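Local coordinates for Ig domain protein, group 2 domain protein (Shewanella frigidimarina, PDB 6BG8) that adsorbs its bacterium onto ice and inhibits the growth of ice crystals, this chain being the DUF3494 domain of a longer ice adhesin, at residues 1-5 against 125-129; 20-24 against 44-48; 66-70 against 84-88; 131-137 against 158-164. The contacts are given in a common frame with arbitrary orientation. Where two conformers were deposited one is given. Residues are numbered along the deposited sequence.

Interaction 1. Residues 1-5 against 125-129; sequences MNPLA and TRGVY. With SO4 (sulfate ion), chain C.
The extended N-terminal segment 1-5 packs against the start of strand 127-131. No hydrogen bond joins the two segments. Their closest CA pair is Pro-3 and Gly-127, 5.8 Å apart. Pro-3 has phi/psi near -61/150 and a C-gamma exo ring that turns toward the strand. Its CG lies 3.5 Å from Gly-127 CA, and its CB lies 3.8 Å from Val-128 CG2. Val-128 takes the t rotamer. Gly-127 sits at phi/psi 148/-170, where a side chain would be jammed against the preceding carbonyl. This is plain packing of a terminal segment over one end of a parallel beta-solenoid, the fold of ice-binding DUF3494 domains, and it lies away from the ice-binding motif. Arg-126 points toward segment 1-5 with chi1 p, chi2 near -148° and chi3 t. Asn-2 is t, with chi2 near 24°. Its OD1 is 3.6 Å from Arg-126 CD and lies over one face of the guanidinium. Asn-2 ND2 also hydrogen-bonds Asp-151 O, and Asn-2 OD1 hydrogen-bonds Val-153 N. Arg-126 NH1 forms a salt bridge with Asp-149. A sulfate, probably from the crystallisation liquor, sits at the guanidinium edge. Arg-126 NH2 donates to sulfate O1 at 2.9 Å, and Arg-126 NE donates to sulfate O4 at 3.1 Å. Met-1 N donates to sulfate O2 at 3.0 Å. Within segment 125-129, m-rotamer Tyr-129 returns its OH to Thr-125 O at 2.5 Å.

Interaction 2. Residues 20-24 against 44-48; sequences QAITT and YYAGF
This is a short parallel strand pairing at the edge of the seven-stranded sheet on one side of the beta-solenoid. Segments 20-24 and 44-48 run in nearly the same direction, 21° apart. The CA register is Ala-21 with Tyr-44, Ile-22 with Tyr-45, Thr-23 with Ala-46 and Thr-24 with Gly-47, at 4.6 to 5.3 Å. Ala-46 bonds on either side of Thr-23. Its N donates to Ile-22 O at 3.2 Å, and Ala-46 O accepts from Thr-24 N at 2.9 Å. Gly-47 turns the chain at phi/psi 93/-6. A side chain there would clash with Thr-24 O, which instead lies 3.3 Å from Gly-47 CA. Ile-22 and Tyr-45 share one face of the sheet. Ile-22 (m, t) has CB 4.0 Å from Tyr-45 CE1 and CG2 3.9 Å from Phe-48 CZ. Thr-23 and Ala-46 share the other face, with Thr-23 CG2 3.8 Å from Ala-46 CB. Phe-48 is m with chi2 near -85°. The t rotamer of Thr-24 puts CG2 over the Phe-48 ring face in a CH-pi contact, 3.6 Å from the centroid and 10° off the normal. Thr-24 OG1 bonds Ser-28 OG. The Thr-24 side chain is about 10 Å from that of Thr-212, a probable ice-binding residue. Tyr-45 and Phe-48 pack on Leu-35 of strand 34-37 and on Phe-57. Strand 226-229 flanks strand 21-24, while strand 45-46 is outermost at this end of the sheet.

Interaction 3. Residues 66-70 against 84-88; sequences YAGDD and MVAFI
Segment 66-70 leaves strand 65-66 in extended form at Tyr-66 and Ala-67. It then makes a type I beta turn from Ala-67 to Asp-70, closed by Asp-70 N to Ala-67 O at 3.0 Å. Segment 84-88 is the first turn of helix 84-103, with Ile-88 N bonded to Met-84 O at 2.9 Å. The contact joins a turn of the beta-solenoid to the start of the long helix that runs alongside it, as in other DUF3494 domains. The CA atoms of Gly-68 and Val-85 come nearest, at 5.4 Å. No hydrogen bond crosses. Tyr-66 (m, chi2 near -77°) and Phe-87 (t, chi2 near 68°) form a T-shaped pair. The edge of Phe-87 meets the face of Tyr-66, with centroids 5.0 Å apart and planes at 63°. Ile-88 (m, m) brings CG1 to 3.9 Å from Gly-68 CA. Met-84, with chi values t, p, p, is the most covered residue. Its CG is 3.4 Å from Ala-67 O, and its SD makes an oblique Met-aromatic contact 5.1 Å from the Tyr-66 centroid. Asp-70 OD1 forms a salt bridge with Arg-42. Asp-70 OD2 accepts from Ala-67 N at 3.0 Å, while Met-84 CE lies 3.9 Å from Asp-70 CB.

Interaction 4. Residues 131-137 against 158-164; sequences TAADVTL and IGGNLTS
Val-135, Leu-137 and Ile-158 lose the most surface here, and all three point to the same buried face. Val-135 is t. Its CG2 is 3.7 Å from Ile-158 CD1 (Ile-158 is m, t), and its CG1 is 3.9 Å from Leu-162 CD1. Leu-137 (t, p) places CB 3.9 Å from Ser-164 CB. Strands 135-137 and 162-164 run parallel at 16°, with axes 4.5 Å apart. Val-135 pairs with Leu-162, Thr-136 with Thr-163 and Leu-137 with Ser-164. Such in-register stacking of successive coils is the hallmark of a beta-solenoid. The ladder runs Val-135 N to Asn-161 O (2.9 Å), Thr-163 N to Val-135 O (3.0 Å) and Leu-137 N to Thr-163 O (2.9 Å). Before it, both chains bend at the corner. There Gly-159 N donates to Thr-131 O at 2.8 Å, and Asn-161 N donates to Asp-134 OD1 (Asp-134 rotamer m) at 2.8 Å. Side chains on Gly-159 and Gly-160 would clash with Ala-132 O and Asp-134 OD1, respectively. A water links Val-135 O (3.1 Å) and Thr-163 OG1 (2.8 Å).

How the interactions relate
Interactions 2 and 4 belong to the same seven-stranded parallel sheet. They lie at its two ends, with centres about 25 Å apart. The centres of interactions 2 and 3 are about 16 Å apart; they touch through Tyr-45 OH and Tyr-66 O, 2.8 Å apart, a probable hydrogen bond. The centre of interaction 1 is about 34 Å from the centres of both, across the chain's centre. Its strand 127-131 leads directly into strand 135-137 of interaction 4. Along the chain, interactions 2, 3 and 4 follow in series, and interactions 2 and 3 fall between the two segments of interaction 1. Probable ice-binding Thr-212 lies nearer interactions 2 and 4 and away from interactions 1 and 3.

Interaction 1. Residues 1-5 against 125-129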
# COMPACT_ATOMS: atom_id res chain seq x y z
N MET A 1 16.62 -17.96 -4.91
CA MET A 1 15.40 -18.48 -4.32
C MET A 1 14.36 -17.38 -4.21
O MET A 1 14.68 -16.19 -4.25
CB MET A 1 15.67 -19.07 -2.93
CG MET A 1 16.78 -20.09 -2.89
SD MET A 1 16.44 -21.50 -3.98
CE MET A 1 14.92 -22.09 -3.26
N ASN A 2 13.11 -17.80 -4.07
CA ASN A 2 12.02 -16.85 -3.88
C ASN A 2 12.28 -16.00 -2.64
O ASN A 2 12.60 -16.55 -1.58
CB ASN A 2 10.70 -17.60 -3.72
CG ASN A 2 9.49 -16.72 -4.02
OD1 ASN A 2 9.58 -15.73 -4.75
ND2 ASN A 2 8.35 -17.11 -3.48
N PRO A 3 12.16 -14.68 -2.73
CA PRO A 3 12.30 -13.86 -1.52
C PRO A 3 11.24 -14.22 -0.49
O PRO A 3 10.13 -14.64 -0.83
CB PRO A 3 12.10 -12.43 -2.04
CG PRO A 3 12.50 -12.50 -3.46
CD PRO A 3 12.08 -13.85 -3.94
N LEU A 4 11.59 -14.05 0.78
CA LEU A 4 10.64 -14.18 1.86
C LEU A 4 9.82 -12.90 1.97
O LEU A 4 10.39 -11.80 2.05
CB LEU A 4 11.36 -14.47 3.18
CG LEU A 4 10.48 -14.60 4.43
CD1 LEU A 4 9.55 -15.80 4.29
CD2 LEU A 4 11.34 -14.73 5.69
N ALA A 5 8.51 -13.03 1.93
CA ALA A 5 7.66 -11.85 2.05
C ALA A 5 7.60 -11.40 3.51
O ALA A 5 7.79 -12.21 4.43
CB ALA A 5 6.25 -12.15 1.55
N THR A 125 11.78 -10.46 -13.29
CA THR A 125 11.38 -11.67 -12.59
C THR A 125 11.41 -11.43 -11.08
O THR A 125 11.81 -10.36 -10.60
CB THR A 125 12.27 -12.83 -13.02
OG1 THR A 125 13.63 -12.40 -13.07
CG2 THR A 125 11.87 -13.26 -14.42
N ARG A 126 10.98 -12.43 -10.33
CA ARG A 126 10.90 -12.26 -8.89
C ARG A 126 12.28 -12.02 -8.29
O ARG A 126 13.32 -12.34 -8.89
CB ARG A 126 10.26 -13.49 -8.24
CG ARG A 126 11.17 -14.68 -8.15
CD ARG A 126 10.36 -15.94 -8.27
NE ARG A 126 11.09 -17.12 -7.85
CZ ARG A 126 10.51 -18.24 -7.44
NH1 ARG A 126 9.18 -18.32 -7.39
NH2 ARG A 126 11.26 -19.27 -7.06
N GLY A 127 12.29 -11.42 -7.12
CA GLY A 127 13.53 -11.11 -6.45
C GLY A 127 13.38 -9.85 -5.63
O GLY A 127 12.28 -9.34 -5.43
N VAL A 128 14.53 -9.36 -5.16
CA VAL A 128 14.66 -8.17 -4.32
C VAL A 128 15.49 -7.17 -5.10
O VAL A 128 16.65 -7.43 -5.42
CB VAL A 128 15.35 -8.49 -2.99
CG1 VAL A 128 15.53 -7.19 -2.18
CG2 VAL A 128 14.57 -9.53 -2.21
N TYR A 129 14.90 -6.00 -5.37
CA TYR A 129 15.54 -4.97 -6.19
C TYR A 129 15.73 -3.73 -5.35
O TYR A 129 14.76 -3.12 -4.89
CB TYR A 129 14.68 -4.68 -7.42
CG TYR A 129 14.51 -5.88 -8.32
CD1 TYR A 129 13.48 -6.79 -8.12
CD2 TYR A 129 15.42 -6.14 -9.33
CE1 TYR A 129 13.33 -7.89 -8.93
CE2 TYR A 129 15.28 -7.25 -10.16
CZ TYR A 129 14.23 -8.12 -9.95
OH TYR A 129 14.09 -9.23 -10.75
S SO4 C . 14.65 -17.39 -8.11
O1 SO4 C . 14.03 -18.28 -7.14
O2 SO4 C . 15.98 -16.97 -7.69
O3 SO4 C . 14.59 -18.04 -9.41
O4 SO4 C . 13.95 -16.13 -8.27

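Interaction 2. Residues 20-24 against 44-48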
# COMPACT_ATOMS: atom_id res chain seq x y z
N GLN A 20 -1.04 9.87 9.82
CA GLN A 20 -1.60 11.20 10.06
C GLN A 20 -2.97 11.42 9.43
O GLN A 20 -3.86 11.98 10.07
CB GLN A 20 -0.65 12.28 9.53
CG GLN A 20 0.67 12.38 10.28
CD GLN A 20 0.47 12.73 11.72
OE1 GLN A 20 -0.02 13.81 12.04
NE2 GLN A 20 0.87 11.82 12.62
N ALA A 21 -3.17 10.98 8.19
CA ALA A 21 -4.40 11.32 7.49
C ALA A 21 -4.58 10.41 6.28
O ALA A 21 -3.61 9.93 5.70
CB ALA A 21 -4.41 12.79 7.03
N ILE A 22 -5.84 10.19 5.93
CA ILE A 22 -6.21 9.60 4.64
C ILE A 22 -7.24 10.53 4.03
O ILE A 22 -8.24 10.87 4.67
CB ILE A 22 -6.78 8.18 4.78
CG1 ILE A 22 -5.70 7.24 5.32
CG2 ILE A 22 -7.28 7.69 3.42
CD1 ILE A 22 -6.23 5.87 5.73
N THR A 23 -6.98 10.99 2.81
CA THR A 23 -7.85 11.95 2.16
C THR A 23 -8.17 11.50 0.74
O THR A 23 -7.42 10.74 0.12
CB THR A 23 -7.23 13.35 2.10
OG1 THR A 23 -6.21 13.40 1.11
CG2 THR A 23 -6.66 13.76 3.46
N THR A 24 -9.31 11.99 0.24
CA THR A 24 -9.71 11.72 -1.13
C THR A 24 -10.47 12.91 -1.69
O THR A 24 -11.18 13.63 -0.96
CB THR A 24 -10.58 10.46 -1.27
OG1 THR A 24 -10.83 10.21 -2.66
CG2 THR A 24 -11.93 10.65 -0.59
N TYR A 44 -9.20 13.60 10.88
CA TYR A 44 -8.17 13.68 9.87
C TYR A 44 -8.49 12.86 8.62
O TYR A 44 -7.70 12.87 7.68
CB TYR A 44 -6.81 13.25 10.46
CG TYR A 44 -6.10 14.40 11.16
CD1 TYR A 44 -6.56 14.90 12.37
CD2 TYR A 44 -4.99 15.01 10.58
CE1 TYR A 44 -5.90 15.96 13.00
CE2 TYR A 44 -4.34 16.06 11.20
CZ TYR A 44 -4.80 16.53 12.41
OH TYR A 44 -4.16 17.59 13.02
N TYR A 45 -9.63 12.16 8.59
CA TYR A 45 -10.21 11.69 7.34
C TYR A 45 -10.83 12.87 6.61
O TYR A 45 -11.57 13.65 7.22
CB TYR A 45 -11.29 10.63 7.59
CG TYR A 45 -10.79 9.25 7.96
CD1 TYR A 45 -10.16 8.44 7.02
CD2 TYR A 45 -10.98 8.75 9.24
CE1 TYR A 45 -9.72 7.16 7.36
CE2 TYR A 45 -10.54 7.47 9.59
CZ TYR A 45 -9.91 6.68 8.64
OH TYR A 45 -9.48 5.42 8.98
N ALA A 46 -10.52 13.02 5.32
CA ALA A 46 -11.09 14.11 4.53
C ALA A 46 -11.61 13.58 3.20
O ALA A 46 -10.96 12.77 2.54
CB ALA A 46 -10.06 15.23 4.27
N GLY A 47 -12.79 14.06 2.81
CA GLY A 47 -13.36 13.77 1.51
C GLY A 47 -14.28 12.57 1.47
O GLY A 47 -14.89 12.32 0.42
N PHE A 48 -14.40 11.82 2.57
CA PHE A 48 -15.22 10.62 2.60
C PHE A 48 -16.61 10.94 3.13
O PHE A 48 -16.85 11.97 3.77
CB PHE A 48 -14.56 9.54 3.46
CG PHE A 48 -13.24 9.06 2.91
CD1 PHE A 48 -13.20 8.06 1.95
CD2 PHE A 48 -12.04 9.62 3.35
CE1 PHE A 48 -11.99 7.61 1.44
CE2 PHE A 48 -10.83 9.18 2.85
CZ PHE A 48 -10.80 8.17 1.89

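Interaction 3. Residues 66-70 against 84-88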
# COMPACT_ATOMS: atom_id res chain seq x y z
N TYR A 66 -11.27 3.32 10.67
CA TYR A 66 -10.90 3.23 12.07
C TYR A 66 -10.03 4.41 12.46
O TYR A 66 -9.16 4.83 11.68
CB TYR A 66 -10.12 1.94 12.36
CG TYR A 66 -10.95 0.70 12.20
CD1 TYR A 66 -11.87 0.32 13.17
CD2 TYR A 66 -10.83 -0.09 11.05
CE1 TYR A 66 -12.65 -0.82 13.01
CE2 TYR A 66 -11.60 -1.22 10.89
CZ TYR A 66 -12.50 -1.59 11.87
OH TYR A 66 -13.26 -2.72 11.71
N ALA A 67 -10.27 4.94 13.66
CA ALA A 67 -9.38 5.91 14.29
C ALA A 67 -9.44 5.69 15.80
O ALA A 67 -10.41 5.14 16.33
CB ALA A 67 -9.75 7.35 13.94
N GLY A 68 -8.38 6.11 16.49
CA GLY A 68 -8.25 5.79 17.90
C GLY A 68 -9.22 6.52 18.81
O GLY A 68 -9.45 6.07 19.94
N ASP A 69 -9.79 7.63 18.35
CA ASP A 69 -10.82 8.31 19.13
C ASP A 69 -12.20 7.69 18.96
O ASP A 69 -13.14 8.14 19.63
CB ASP A 69 -10.86 9.80 18.77
CG ASP A 69 -11.37 10.03 17.36
OD1 ASP A 69 -10.82 9.40 16.43
OD2 ASP A 69 -12.32 10.83 17.17
N ASP A 70 -12.35 6.69 18.09
CA ASP A 70 -13.65 6.06 17.87
C ASP A 70 -14.19 5.48 19.16
O ASP A 70 -13.60 4.56 19.74
CB ASP A 70 -13.55 4.96 16.81
CG ASP A 70 -13.42 5.50 15.39
OD1 ASP A 70 -13.61 6.71 15.19
OD2 ASP A 70 -13.12 4.71 14.47
N MET A 84 -10.40 0.06 21.20
CA MET A 84 -9.93 0.59 19.93
C MET A 84 -8.47 1.02 20.02
O MET A 84 -7.70 0.84 19.08
CB MET A 84 -10.82 1.74 19.48
CG MET A 84 -10.58 2.15 18.04
SD MET A 84 -11.15 0.89 16.88
CE MET A 84 -12.93 1.15 16.89
N VAL A 85 -8.07 1.59 21.17
CA VAL A 85 -6.67 1.96 21.37
C VAL A 85 -5.76 0.74 21.21
O VAL A 85 -4.71 0.82 20.56
CB VAL A 85 -6.50 2.62 22.75
CG1 VAL A 85 -5.02 2.74 23.10
CG2 VAL A 85 -7.16 3.98 22.77
N ALA A 86 -6.15 -0.40 21.78
CA ALA A 86 -5.31 -1.59 21.66
C ALA A 86 -5.23 -2.06 20.22
O ALA A 86 -4.17 -2.53 19.77
CB ALA A 86 -5.84 -2.70 22.56
N PHE A 87 -6.33 -1.95 19.47
CA PHE A 87 -6.31 -2.34 18.06
C PHE A 87 -5.38 -1.44 17.27
O PHE A 87 -4.59 -1.92 16.43
CB PHE A 87 -7.73 -2.29 17.49
CG PHE A 87 -7.79 -2.30 15.99
CD1 PHE A 87 -7.42 -3.42 15.27
CD2 PHE A 87 -8.23 -1.18 15.29
CE1 PHE A 87 -7.49 -3.44 13.88
CE2 PHE A 87 -8.31 -1.18 13.90
CZ PHE A 87 -7.93 -2.32 13.20
N ILE A 88 -5.44 -0.13 17.51
CA ILE A 88 -4.54 0.80 16.85
C ILE A 88 -3.10 0.53 17.26
O ILE A 88 -2.17 0.64 16.45
CB ILE A 88 -4.96 2.25 17.17
CG1 ILE A 88 -6.35 2.59 16.59
CG2 ILE A 88 -3.87 3.24 16.73
CD1 ILE A 88 -6.42 2.65 15.08

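Interaction 4. Residues 131-137 against 158-164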
# COMPACT_ATOMS: atom_id res chain seq x y z
N THR A 131 17.77 0.08 -4.59
CA THR A 131 18.54 1.24 -5.00
C THR A 131 18.42 2.28 -3.91
O THR A 131 17.41 2.34 -3.21
CB THR A 131 18.08 1.82 -6.34
OG1 THR A 131 18.90 2.96 -6.69
CG2 THR A 131 16.63 2.26 -6.26
N ALA A 132 19.46 3.10 -3.77
CA ALA A 132 19.45 4.20 -2.83
C ALA A 132 18.91 5.49 -3.43
O ALA A 132 18.65 6.45 -2.70
CB ALA A 132 20.87 4.43 -2.29
N ALA A 133 18.68 5.52 -4.75
CA ALA A 133 18.24 6.72 -5.44
C ALA A 133 16.71 6.73 -5.53
O ALA A 133 16.03 5.90 -4.93
CB ALA A 133 18.89 6.80 -6.81
N ASP A 134 16.16 7.69 -6.28
CA ASP A 134 14.75 7.70 -6.63
C ASP A 134 14.51 6.79 -7.84
O ASP A 134 15.40 6.59 -8.68
CB ASP A 134 14.26 9.11 -6.99
CG ASP A 134 14.64 10.16 -5.97
OD1 ASP A 134 14.35 9.98 -4.78
OD2 ASP A 134 15.22 11.19 -6.38
N VAL A 135 13.30 6.25 -7.94
CA VAL A 135 12.91 5.39 -9.05
C VAL A 135 11.69 5.98 -9.74
O VAL A 135 10.74 6.42 -9.08
CB VAL A 135 12.60 3.95 -8.60
CG1 VAL A 135 12.05 3.14 -9.77
CG2 VAL A 135 13.84 3.29 -8.01
N THR A 136 11.71 5.98 -11.06
CA THR A 136 10.54 6.38 -11.83
C THR A 136 10.06 5.21 -12.68
O THR A 136 10.84 4.34 -13.08
CB THR A 136 10.84 7.59 -12.73
OG1 THR A 136 12.06 7.37 -13.45
CG2 THR A 136 10.98 8.84 -11.86
N LEU A 137 8.75 5.19 -12.92
CA LEU A 137 8.10 4.22 -13.79
C LEU A 137 7.26 5.06 -14.75
O LEU A 137 6.10 5.36 -14.45
CB LEU A 137 7.27 3.23 -12.99
CG LEU A 137 6.26 2.31 -13.70
CD1 LEU A 137 6.83 1.73 -14.99
CD2 LEU A 137 5.85 1.20 -12.74
N ILE A 158 13.64 1.09 -1.87
CA ILE A 158 14.08 2.29 -2.56
C ILE A 158 14.43 3.36 -1.54
O ILE A 158 13.61 3.69 -0.67
CB ILE A 158 12.98 2.80 -3.52
CG1 ILE A 158 12.78 1.78 -4.65
CG2 ILE A 158 13.31 4.21 -4.04
CD1 ILE A 158 11.51 2.01 -5.50
N GLY A 159 15.65 3.90 -1.65
CA GLY A 159 16.13 4.89 -0.69
C GLY A 159 15.61 6.29 -0.91
O GLY A 159 15.72 7.12 -0.01
N GLY A 160 15.06 6.56 -2.08
CA GLY A 160 14.42 7.84 -2.33
C GLY A 160 12.92 7.70 -2.52
O GLY A 160 12.25 6.98 -1.77
N ASN A 161 12.39 8.38 -3.53
CA ASN A 161 10.98 8.31 -3.88
C ASN A 161 10.74 7.25 -4.96
O ASN A 161 11.66 6.77 -5.62
CB ASN A 161 10.50 9.67 -4.40
CG ASN A 161 10.77 10.80 -3.43
OD1 ASN A 161 10.60 10.66 -2.22
ND2 ASN A 161 11.18 11.95 -3.97
N LEU A 162 9.46 6.91 -5.14
CA LEU A 162 8.98 6.12 -6.27
C LEU A 162 7.85 6.90 -6.93
O LEU A 162 6.88 7.26 -6.25
CB LEU A 162 8.47 4.73 -5.85
CG LEU A 162 7.67 3.94 -6.90
CD1 LEU A 162 8.52 3.61 -8.13
CD2 LEU A 162 7.04 2.68 -6.35
N THR A 163 7.96 7.14 -8.24
CA THR A 163 6.97 7.92 -8.98
C THR A 163 6.66 7.24 -10.30
O THR A 163 7.55 7.07 -11.13
CB THR A 163 7.48 9.34 -9.23
OG1 THR A 163 7.86 9.95 -8.00
CG2 THR A 163 6.38 10.19 -9.89
N SER A 164 5.40 6.89 -10.52
CA SER A 164 4.97 6.46 -11.84
C SER A 164 4.22 7.61 -12.51
O SER A 164 3.67 8.48 -11.83
CB SER A 164 4.09 5.20 -11.78
OG SER A 164 2.89 5.42 -11.06
O HOH W 1 10.54 9.20 -7.84